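Local coordinates for immunoreactive 84kD antigen PG93 (Porphyromonas gingivalis, PDB 5M11), which serves as an essential surface component of the type IX secretion system and binds zinc and calcium ions, at residues G324-S330 and M343-D348; I374-N380 and V424-D430; D382-F386 and E397-G401; G392-F396 and A405-G409. All blocks are in the same frame, centred on the assembly; numbering follows the deposited sequence.

Contact 1. Residues G324-S330 and M343-D348; sequences GRLYAAS and MVKLYD
Leu326 to Ala329 and Val344 to Tyr347 pair as the second and third strands of a four-stranded antiparallel blade of a beta-propeller, their axes 4.7 Å apart. Leu326 and Tyr347 make a hydrogen-bonded pair, Leu326 N reaching Tyr347 O at 3.1 Å and Tyr347 N returning a bond to Leu326 O. Two residues on, Ala328 N donates to Lys345 O at 2.8 Å, and Ala328 O accepts from Lys345 N. Ser330 N extends the ladder to Met343 O at 3.3 Å. The face bearing Tyr327, Ala329, Val344 and Leu346 packs against the next blade, the first three on strand 373-378 and Leu346 on Phe386. Holding CG anti to its carbonyl carbon (chi1 -60°), Tyr327 sets its ring where Leu346 CD2 meets Tyr327 CD1 at 3.5 Å; the phenol oxygen is tied to Pro383 O. On the other face Lys345 carries its amine past Ser330 to a salt bridge with Asp313 and a hydrogen bond to the carbonyl of zinc ligand Asp315. Arg325 and Asp348 run side by side as a long salt bridge, Arg325 NH2 to Asp348 OD1 at 3.7 Å, charges rather than a directed bond since OD1 stands clear of the guanidinium plane.

Contact 2. Residues I374-N380 and V424-D430; sequences IDIAVSN and VKAIAFD
The Phe429 ring takes Ser379 CA over one face, in a CH-pi contact 3.9 Å from the ring centroid and 18° off the normal, and meets Ala377 O at its edge, near the plane, 3.5 Å from Phe429 CE2. The Asn380 amide stands nearly perpendicular to this ring and makes a weak bond from Asn380 ND2 to Asp430 O at 3.5 Å. The third flat group, the Asp375 carboxylate, splits its oxygens: OD2 accepts a weak bond from Ile427 N at 3.4 Å, and OD1 turns back weakly to Ile376 N in its own strand and also lies close to Glu318, a like charge. These contacts join the first strands of two consecutive propeller blades, 374-378 and 427-429, which run nearly parallel (6°) with axes 5.8 Å apart, and side chains of Asp375, Ala377, Ile427 and Phe429 meet between them. Ile427 holds CG1 between its backbone N and carbonyl carbon (chi1 50°), which sends CD1 toward the neighbouring strand, 3.7 Å from Ala377 CB. Where the chain turns its corner at Ala426, Ile374 and Lys425 cross at about a right angle, CD1 of Ile374 lying 3.6 Å from CG of Lys425. The lysine continues extended to the hydroxyl of Tyr317, while a classic beta bulge sets both Ile374 and Asp375 against Gly389 of the second strand.

Contact 3. Residues D382-F386 and E397-G401; sequences DPDHF and EFKDG. With ZN (zinc ion), chain D.
Lys399 leaves its strand across His385 and ends on a zinc ion. From CB, CG stands anti to the backbone N (chi1 -174°), and a bend at chi2 (87°) lays CD 3.5 Å from CD2 of the His385 ring. CE then passes Asp382 OD1, and a second bend at chi4 turns NZ onto the zinc at 2.1 Å. Binding through its lone pair, the amine is probably neutral; NZ also lies 2.8 Å from Asp400 OD1. Asp382 grips the same ion through both carboxylate oxygens, whereas Asp384 uses OD2 alone, 2.1 Å from the zinc. His385, which Lys399 crosses obliquely, donates from NE2 to Glu397 OE2 at 2.8 Å, the oxygen lying near the ring plane and met on its anti side; Tyr407 holds the other carboxylate oxygen. Further in, Phe386 and Phe398 form an antiparallel hydrogen-bonded pair, Phe398 N to Phe386 O at 2.9 Å, and CB of Phe398 sits over one face of the Phe386 ring; the rings are near parallel (6°) but slid apart. The type I turn 382-385 supplies Asp382 and Asp384 and the end of the third strand supplies Lys399, giving a zinc site at one end of a propeller blade.

Contact 4. Residues G392-F396 and A405-G409; sequences GNGLF and ARYSG
An antiparallel hairpin contact joins Leu395 and Phe396 to Arg406 and Tyr407, on the third and fourth strands of a propeller blade, 402-407 being one of its two edge strands. Leu395 and Tyr407 are its hydrogen-bonded pair: Leu395 N meets Tyr407 O at 2.8 Å and Tyr407 N meets Leu395 O at 2.7 Å, the latter almost straight at 176°. Their side chains share a face, with Leu395 CB and Tyr407 CB 4.1 Å apart; the tyrosine ring runs on to an edge-to-face meeting with Trp456. Before them Gly394, at positive phi, brings its CA within 3.5 Å of Tyr407 O. On the other face Arg406 and Phe396 lie side by side, pointing the same way. Arg406 CG sits over the phenylalanine ring, 3.9 Å from its centroid and offset toward the rim, and Arg406 CD continues along it, 3.5 Å from Phe396 CZ. A bend at chi3 (88°) then swings the guanidinium beyond the ring, and Arg406 NH1 donates to Asn393 O at 3.0 Å. The oxygen lies in the guanidinium plane, but the donor stands above the carbonyl plane and off the lone pairs. Phe370, edge-to-face with Phe396, and helix 357-364 also pack on this ring. The arginine thus divides its chemistry: its methylenes serve as an apolar lid on Phe396, while its positive charge would be expected to strengthen the bond to the backbone carbonyl of Asn393.

Contacts 3 and 4 belong to one blade and share strand 394-399; they meet where Glu397 OE1 lies 2.6 Å from Tyr407 OH. Contact 2 packs that blade's first strand against the first strand of the next blade, enclosing both along the chain, and adjoins contact 3 through Ser379 OG, 2.9 Å from His385 O. Contact 1 lies in the preceding blade: its Tyr327 OH reaches Pro383 O, inside the zinc-binding turn, at 2.7 Å, and its Leu346 CD1 packs 3.6 Å from Phe386 CE2. Contacts 1 and 4 do not touch, their nearest atoms being about 7 Å apart. The zinc of contact 3 therefore sits beside an interface between blades, while contact 1 borders the separate zinc site of Asp315 and His340, the Ser330 side chain lying about 6 Å from a zinc ion.

Contact 1. Residues G324-S330 and M343-D348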
# COMPACT_ATOMS: atom_id res chain seq x y z
N GLY A 324 -7.26 -7.19 -19.97
CA GLY A 324 -5.94 -6.58 -19.87
C GLY A 324 -5.88 -5.32 -19.01
O GLY A 324 -5.01 -4.46 -19.22
N ARG A 325 -6.81 -5.19 -18.05
CA ARG A 325 -6.97 -4.06 -17.15
C ARG A 325 -7.15 -4.53 -15.72
O ARG A 325 -7.73 -5.60 -15.48
CB ARG A 325 -8.21 -3.22 -17.53
CG ARG A 325 -7.95 -2.13 -18.53
CD ARG A 325 -9.23 -1.61 -19.15
NE ARG A 325 -8.95 -0.63 -20.20
CZ ARG A 325 -8.85 -0.92 -21.49
NH1 ARG A 325 -9.04 -2.16 -21.92
NH2 ARG A 325 -8.56 0.04 -22.37
N LEU A 326 -6.69 -3.70 -14.77
CA LEU A 326 -6.87 -3.94 -13.34
C LEU A 326 -8.02 -3.07 -12.89
O LEU A 326 -8.12 -1.92 -13.32
CB LEU A 326 -5.57 -3.64 -12.56
CG LEU A 326 -5.58 -3.81 -11.03
CD1 LEU A 326 -5.32 -5.24 -10.64
CD2 LEU A 326 -4.54 -2.93 -10.39
N TYR A 327 -8.92 -3.62 -12.09
CA TYR A 327 -10.07 -2.92 -11.52
C TYR A 327 -9.91 -2.99 -10.01
O TYR A 327 -9.73 -4.07 -9.48
CB TYR A 327 -11.41 -3.55 -12.00
CG TYR A 327 -11.64 -3.53 -13.50
CD1 TYR A 327 -12.52 -2.63 -14.08
CD2 TYR A 327 -10.98 -4.43 -14.34
CE1 TYR A 327 -12.74 -2.61 -15.45
CE2 TYR A 327 -11.18 -4.42 -15.72
CZ TYR A 327 -12.06 -3.51 -16.27
OH TYR A 327 -12.26 -3.50 -17.62
N ALA A 328 -9.87 -1.84 -9.35
CA ALA A 328 -9.68 -1.78 -7.90
C ALA A 328 -10.66 -0.84 -7.21
O ALA A 328 -10.99 0.24 -7.74
CB ALA A 328 -8.27 -1.37 -7.59
N ALA A 329 -11.11 -1.26 -6.02
CA ALA A 329 -12.03 -0.55 -5.12
C ALA A 329 -11.29 -0.26 -3.84
O ALA A 329 -10.68 -1.16 -3.25
CB ALA A 329 -13.27 -1.40 -4.85
N SER A 330 -11.31 0.99 -3.41
CA SER A 330 -10.56 1.36 -2.23
C SER A 330 -11.39 1.26 -0.94
O SER A 330 -10.89 0.71 0.03
CB SER A 330 -9.98 2.76 -2.38
OG SER A 330 -10.97 3.77 -2.44
N MET A 343 -13.78 5.50 -4.43
CA MET A 343 -12.67 5.54 -5.37
C MET A 343 -12.59 4.23 -6.17
O MET A 343 -12.52 3.13 -5.61
CB MET A 343 -11.35 5.84 -4.64
CG MET A 343 -10.10 5.80 -5.49
SD MET A 343 -9.82 7.23 -6.56
CE MET A 343 -9.39 8.50 -5.34
N VAL A 344 -12.61 4.37 -7.50
CA VAL A 344 -12.48 3.24 -8.41
C VAL A 344 -11.21 3.53 -9.23
O VAL A 344 -11.03 4.63 -9.74
CB VAL A 344 -13.76 3.00 -9.27
CG1 VAL A 344 -13.58 1.82 -10.20
CG2 VAL A 344 -14.99 2.80 -8.40
N LYS A 345 -10.31 2.55 -9.29
CA LYS A 345 -9.07 2.72 -10.00
C LYS A 345 -8.92 1.66 -11.07
O LYS A 345 -9.09 0.48 -10.79
CB LYS A 345 -7.90 2.65 -9.03
CG LYS A 345 -7.79 3.87 -8.15
CD LYS A 345 -6.99 3.62 -6.90
CE LYS A 345 -7.68 2.67 -5.96
NZ LYS A 345 -6.76 2.29 -4.88
N LEU A 346 -8.61 2.10 -12.31
CA LEU A 346 -8.38 1.22 -13.45
C LEU A 346 -6.99 1.46 -13.99
O LEU A 346 -6.62 2.63 -14.21
CB LEU A 346 -9.41 1.41 -14.58
CG LEU A 346 -10.91 1.51 -14.28
CD1 LEU A 346 -11.68 1.24 -15.53
CD2 LEU A 346 -11.38 0.52 -13.21
N TYR A 347 -6.21 0.38 -14.18
CA TYR A 347 -4.83 0.46 -14.69
C TYR A 347 -4.70 -0.28 -16.02
O TYR A 347 -4.99 -1.47 -16.12
CB TYR A 347 -3.83 -0.05 -13.65
CG TYR A 347 -2.37 0.18 -14.02
CD1 TYR A 347 -1.88 1.46 -14.24
CD2 TYR A 347 -1.48 -0.89 -14.09
CE1 TYR A 347 -0.55 1.67 -14.57
CE2 TYR A 347 -0.13 -0.68 -14.39
CZ TYR A 347 0.33 0.60 -14.64
OH TYR A 347 1.65 0.81 -14.94
N ASP A 348 -4.31 0.47 -17.04
CA ASP A 348 -4.13 0.09 -18.44
C ASP A 348 -2.95 -0.85 -18.68
O ASP A 348 -2.94 -1.58 -19.68
CB ASP A 348 -3.88 1.39 -19.23
CG ASP A 348 -4.14 1.32 -20.71
OD1 ASP A 348 -5.21 0.79 -21.12
OD2 ASP A 348 -3.32 1.88 -21.48

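Contact 2. Residues I374-N380 and V424-D430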
# COMPACT_ATOMS: atom_id res chain seq x y z
N ILE A 374 -16.83 -1.01 -2.46
CA ILE A 374 -16.18 -2.22 -1.95
C ILE A 374 -16.12 -3.44 -2.92
O ILE A 374 -15.45 -4.42 -2.59
CB ILE A 374 -16.83 -2.65 -0.62
CG1 ILE A 374 -18.36 -2.64 -0.72
CG2 ILE A 374 -16.34 -1.78 0.53
CD1 ILE A 374 -18.94 -3.66 -0.00
N ASP A 375 -16.83 -3.40 -4.08
CA ASP A 375 -16.76 -4.52 -5.03
C ASP A 375 -16.96 -4.05 -6.48
O ASP A 375 -17.68 -3.09 -6.76
CB ASP A 375 -17.76 -5.66 -4.69
CG ASP A 375 -17.28 -7.09 -4.98
OD1 ASP A 375 -16.33 -7.26 -5.80
OD2 ASP A 375 -17.86 -8.04 -4.42
N ILE A 376 -16.27 -4.73 -7.39
CA ILE A 376 -16.30 -4.50 -8.83
C ILE A 376 -16.82 -5.76 -9.52
O ILE A 376 -16.63 -6.88 -9.02
CB ILE A 376 -14.89 -4.12 -9.40
CG1 ILE A 376 -14.06 -3.21 -8.42
CG2 ILE A 376 -15.00 -3.49 -10.80
CD1 ILE A 376 -14.48 -1.71 -8.30
N ALA A 377 -17.51 -5.56 -10.66
CA ALA A 377 -17.99 -6.61 -11.54
C ALA A 377 -17.86 -6.09 -12.95
O ALA A 377 -18.47 -5.09 -13.28
CB ALA A 377 -19.43 -7.00 -11.21
N VAL A 378 -16.98 -6.71 -13.74
CA VAL A 378 -16.70 -6.31 -15.12
C VAL A 378 -17.49 -7.20 -16.08
O VAL A 378 -17.53 -8.42 -15.89
CB VAL A 378 -15.18 -6.39 -15.44
CG1 VAL A 378 -14.87 -5.76 -16.79
CG2 VAL A 378 -14.36 -5.74 -14.34
N SER A 379 -18.09 -6.63 -17.12
CA SER A 379 -18.80 -7.46 -18.07
C SER A 379 -17.81 -8.22 -18.96
O SER A 379 -16.62 -7.89 -19.01
CB SER A 379 -19.74 -6.62 -18.93
OG SER A 379 -19.00 -5.76 -19.78
N ASN A 380 -18.30 -9.29 -19.61
CA ASN A 380 -17.59 -10.12 -20.59
C ASN A 380 -17.73 -9.40 -21.93
O ASN A 380 -18.84 -8.99 -22.28
CB ASN A 380 -18.19 -11.55 -20.65
CG ASN A 380 -19.23 -11.91 -19.59
OD1 ASN A 380 -18.92 -12.04 -18.40
ND2 ASN A 380 -20.49 -12.11 -20.00
N VAL A 424 -24.32 -2.91 -1.03
CA VAL A 424 -24.11 -3.89 -2.11
C VAL A 424 -22.68 -4.49 -2.11
O VAL A 424 -21.71 -3.78 -2.40
CB VAL A 424 -24.42 -3.24 -3.51
CG1 VAL A 424 -24.38 -4.27 -4.64
CG2 VAL A 424 -25.75 -2.49 -3.52
N LYS A 425 -22.57 -5.81 -1.85
CA LYS A 425 -21.31 -6.56 -1.91
C LYS A 425 -21.54 -7.90 -2.66
O LYS A 425 -22.69 -8.22 -2.93
CB LYS A 425 -20.70 -6.80 -0.50
CG LYS A 425 -19.24 -7.18 -0.60
CD LYS A 425 -18.48 -7.43 0.68
CE LYS A 425 -17.05 -7.68 0.25
NZ LYS A 425 -16.11 -7.88 1.38
N ALA A 426 -20.46 -8.67 -2.99
CA ALA A 426 -20.48 -9.97 -3.70
C ALA A 426 -21.18 -9.90 -5.10
O ALA A 426 -22.07 -10.71 -5.39
CB ALA A 426 -21.11 -11.05 -2.84
N ILE A 427 -20.73 -8.95 -5.97
CA ILE A 427 -21.30 -8.76 -7.33
C ILE A 427 -20.46 -9.45 -8.41
O ILE A 427 -19.24 -9.25 -8.47
CB ILE A 427 -21.56 -7.27 -7.72
CG1 ILE A 427 -20.32 -6.36 -7.47
CG2 ILE A 427 -22.80 -6.75 -7.01
CD1 ILE A 427 -20.32 -4.98 -8.21
N ALA A 428 -21.13 -10.22 -9.29
CA ALA A 428 -20.48 -10.91 -10.41
C ALA A 428 -21.42 -11.00 -11.62
O ALA A 428 -22.61 -10.74 -11.48
CB ALA A 428 -20.02 -12.29 -9.98
N PHE A 429 -20.86 -11.34 -12.80
CA PHE A 429 -21.61 -11.54 -14.05
C PHE A 429 -21.67 -13.02 -14.43
O PHE A 429 -20.70 -13.76 -14.21
CB PHE A 429 -20.96 -10.75 -15.22
CG PHE A 429 -21.33 -9.30 -15.37
CD1 PHE A 429 -22.47 -8.92 -16.06
CD2 PHE A 429 -20.51 -8.30 -14.85
CE1 PHE A 429 -22.79 -7.56 -16.22
CE2 PHE A 429 -20.84 -6.94 -15.01
CZ PHE A 429 -21.97 -6.58 -15.69
N ASP A 430 -22.78 -13.46 -15.04
CA ASP A 430 -22.85 -14.86 -15.47
C ASP A 430 -22.38 -15.00 -16.93
O ASP A 430 -22.09 -13.99 -17.59
CB ASP A 430 -24.25 -15.48 -15.25
CG ASP A 430 -25.41 -14.84 -15.98
OD1 ASP A 430 -25.18 -14.18 -17.01
OD2 ASP A 430 -26.57 -15.09 -15.57

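Contact 3. Residues D382-F386 and E397-G401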
# COMPACT_ATOMS: atom_id res chain seq x y z
N ASP A 382 -17.18 -6.30 -22.83
CA ASP A 382 -17.15 -4.83 -22.77
C ASP A 382 -16.31 -4.35 -21.55
O ASP A 382 -16.85 -4.21 -20.45
CB ASP A 382 -18.58 -4.24 -22.79
CG ASP A 382 -18.70 -2.78 -23.22
OD1 ASP A 382 -19.85 -2.27 -23.32
OD2 ASP A 382 -17.65 -2.12 -23.42
N PRO A 383 -14.99 -4.12 -21.72
CA PRO A 383 -14.15 -3.66 -20.59
C PRO A 383 -14.60 -2.36 -19.94
O PRO A 383 -14.42 -2.23 -18.73
CB PRO A 383 -12.77 -3.44 -21.23
CG PRO A 383 -13.01 -3.35 -22.69
CD PRO A 383 -14.18 -4.25 -22.95
N ASP A 384 -15.16 -1.41 -20.72
CA ASP A 384 -15.59 -0.12 -20.17
C ASP A 384 -16.96 -0.22 -19.52
O ASP A 384 -17.41 0.75 -18.93
CB ASP A 384 -15.52 1.03 -21.20
CG ASP A 384 -15.93 0.72 -22.62
OD1 ASP A 384 -15.04 0.67 -23.50
OD2 ASP A 384 -17.16 0.61 -22.88
N HIS A 385 -17.59 -1.40 -19.56
CA HIS A 385 -18.89 -1.64 -18.94
C HIS A 385 -18.69 -2.49 -17.69
O HIS A 385 -18.47 -3.70 -17.78
CB HIS A 385 -19.88 -2.29 -19.93
CG HIS A 385 -21.31 -2.35 -19.45
ND1 HIS A 385 -22.11 -3.46 -19.71
CD2 HIS A 385 -22.04 -1.43 -18.77
CE1 HIS A 385 -23.28 -3.19 -19.17
NE2 HIS A 385 -23.29 -1.98 -18.59
N PHE A 386 -18.72 -1.83 -16.53
CA PHE A 386 -18.56 -2.50 -15.25
C PHE A 386 -19.50 -1.87 -14.23
O PHE A 386 -19.93 -0.74 -14.41
CB PHE A 386 -17.09 -2.47 -14.75
CG PHE A 386 -16.47 -1.11 -14.55
CD1 PHE A 386 -16.51 -0.48 -13.31
CD2 PHE A 386 -15.83 -0.45 -15.60
CE1 PHE A 386 -15.92 0.78 -13.13
CE2 PHE A 386 -15.26 0.81 -15.42
CZ PHE A 386 -15.30 1.41 -14.19
N GLU A 397 -23.31 1.99 -12.12
CA GLU A 397 -23.03 1.54 -13.48
C GLU A 397 -22.05 2.49 -14.11
O GLU A 397 -22.29 3.70 -14.14
CB GLU A 397 -24.32 1.44 -14.31
CG GLU A 397 -24.13 0.73 -15.64
CD GLU A 397 -25.37 0.29 -16.40
OE1 GLU A 397 -26.49 0.47 -15.88
OE2 GLU A 397 -25.22 -0.27 -17.50
N PHE A 398 -20.95 1.93 -14.61
CA PHE A 398 -19.94 2.68 -15.34
C PHE A 398 -19.98 2.23 -16.79
O PHE A 398 -20.22 1.04 -17.06
CB PHE A 398 -18.57 2.51 -14.71
CG PHE A 398 -18.44 3.23 -13.38
CD1 PHE A 398 -17.88 4.50 -13.31
CD2 PHE A 398 -18.89 2.64 -12.20
CE1 PHE A 398 -17.78 5.17 -12.09
CE2 PHE A 398 -18.79 3.32 -10.98
CZ PHE A 398 -18.23 4.57 -10.93
N LYS A 399 -19.87 3.19 -17.72
CA LYS A 399 -19.93 2.93 -19.15
C LYS A 399 -19.15 4.02 -19.92
O LYS A 399 -19.45 5.22 -19.80
CB LYS A 399 -21.39 2.82 -19.62
CG LYS A 399 -21.61 2.40 -21.08
CD LYS A 399 -21.66 0.89 -21.30
CE LYS A 399 -21.87 0.52 -22.75
NZ LYS A 399 -20.66 0.78 -23.58
N ASP A 400 -18.14 3.57 -20.70
CA ASP A 400 -17.27 4.39 -21.55
C ASP A 400 -16.61 5.59 -20.81
O ASP A 400 -16.63 6.73 -21.30
CB ASP A 400 -18.01 4.86 -22.82
CG ASP A 400 -18.08 3.78 -23.89
OD1 ASP A 400 -19.12 3.10 -23.98
OD2 ASP A 400 -17.07 3.58 -24.60
N GLY A 401 -16.01 5.30 -19.65
CA GLY A 401 -15.26 6.26 -18.85
C GLY A 401 -16.03 7.28 -18.03
O GLY A 401 -15.46 8.31 -17.64
ZN ZN D . -18.89 -0.35 -23.70

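Contact 4. Residues G392-F396 and A405-G409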
# COMPACT_ATOMS: atom_id res chain seq x y z
N GLY A 392 -23.56 1.10 1.43
CA GLY A 392 -24.42 2.16 1.91
C GLY A 392 -25.05 3.05 0.85
O GLY A 392 -26.15 3.56 1.07
N ASN A 393 -24.39 3.25 -0.31
CA ASN A 393 -24.89 4.15 -1.36
C ASN A 393 -25.50 3.47 -2.63
O ASN A 393 -25.91 4.18 -3.56
CB ASN A 393 -23.79 5.12 -1.78
CG ASN A 393 -23.58 6.24 -0.80
OD1 ASN A 393 -24.42 7.15 -0.65
ND2 ASN A 393 -22.44 6.19 -0.11
N GLY A 394 -25.57 2.14 -2.66
CA GLY A 394 -26.18 1.42 -3.78
C GLY A 394 -25.25 0.83 -4.82
O GLY A 394 -24.06 0.63 -4.57
N LEU A 395 -25.83 0.51 -5.99
CA LEU A 395 -25.13 -0.07 -7.13
C LEU A 395 -24.87 1.00 -8.17
O LEU A 395 -25.75 1.83 -8.46
CB LEU A 395 -25.96 -1.22 -7.73
CG LEU A 395 -25.36 -2.03 -8.87
CD1 LEU A 395 -24.02 -2.62 -8.50
CD2 LEU A 395 -26.28 -3.14 -9.26
N PHE A 396 -23.67 1.00 -8.74
CA PHE A 396 -23.27 2.01 -9.71
C PHE A 396 -22.88 1.36 -11.02
O PHE A 396 -22.26 0.30 -11.04
CB PHE A 396 -22.12 2.86 -9.16
CG PHE A 396 -22.55 3.83 -8.07
CD1 PHE A 396 -22.81 5.16 -8.36
CD2 PHE A 396 -22.67 3.40 -6.74
CE1 PHE A 396 -23.19 6.06 -7.35
CE2 PHE A 396 -23.08 4.29 -5.74
CZ PHE A 396 -23.31 5.62 -6.04
N ALA A 405 -25.17 5.42 -14.24
CA ALA A 405 -26.36 5.22 -13.39
C ALA A 405 -26.06 4.84 -11.95
O ALA A 405 -25.09 4.13 -11.69
CB ALA A 405 -27.27 4.15 -13.99
N ARG A 406 -26.95 5.26 -11.01
CA ARG A 406 -26.97 4.87 -9.59
C ARG A 406 -28.32 4.17 -9.26
O ARG A 406 -29.39 4.76 -9.41
CB ARG A 406 -26.70 6.03 -8.61
CG ARG A 406 -26.78 5.57 -7.16
CD ARG A 406 -26.64 6.67 -6.14
NE ARG A 406 -27.93 7.29 -5.81
CZ ARG A 406 -28.65 7.03 -4.72
NH1 ARG A 406 -28.22 6.15 -3.83
NH2 ARG A 406 -29.80 7.66 -4.51
N TYR A 407 -28.24 2.91 -8.83
CA TYR A 407 -29.38 2.05 -8.48
C TYR A 407 -29.46 1.88 -6.97
O TYR A 407 -28.50 1.38 -6.35
CB TYR A 407 -29.27 0.68 -9.16
CG TYR A 407 -29.15 0.74 -10.67
CD1 TYR A 407 -30.17 1.26 -11.45
CD2 TYR A 407 -28.02 0.24 -11.32
CE1 TYR A 407 -30.08 1.29 -12.84
CE2 TYR A 407 -27.92 0.27 -12.71
CZ TYR A 407 -28.95 0.79 -13.46
OH TYR A 407 -28.87 0.84 -14.83
N SER A 408 -30.59 2.32 -6.38
CA SER A 408 -30.89 2.24 -4.95
C SER A 408 -32.36 2.52 -4.70
O SER A 408 -32.89 3.51 -5.23
CB SER A 408 -30.04 3.21 -4.14
OG SER A 408 -30.20 3.03 -2.75
N GLY A 409 -32.98 1.66 -3.91
CA GLY A 409 -34.37 1.80 -3.50
C GLY A 409 -35.44 1.44 -4.51
O GLY A 409 -35.26 0.54 -5.33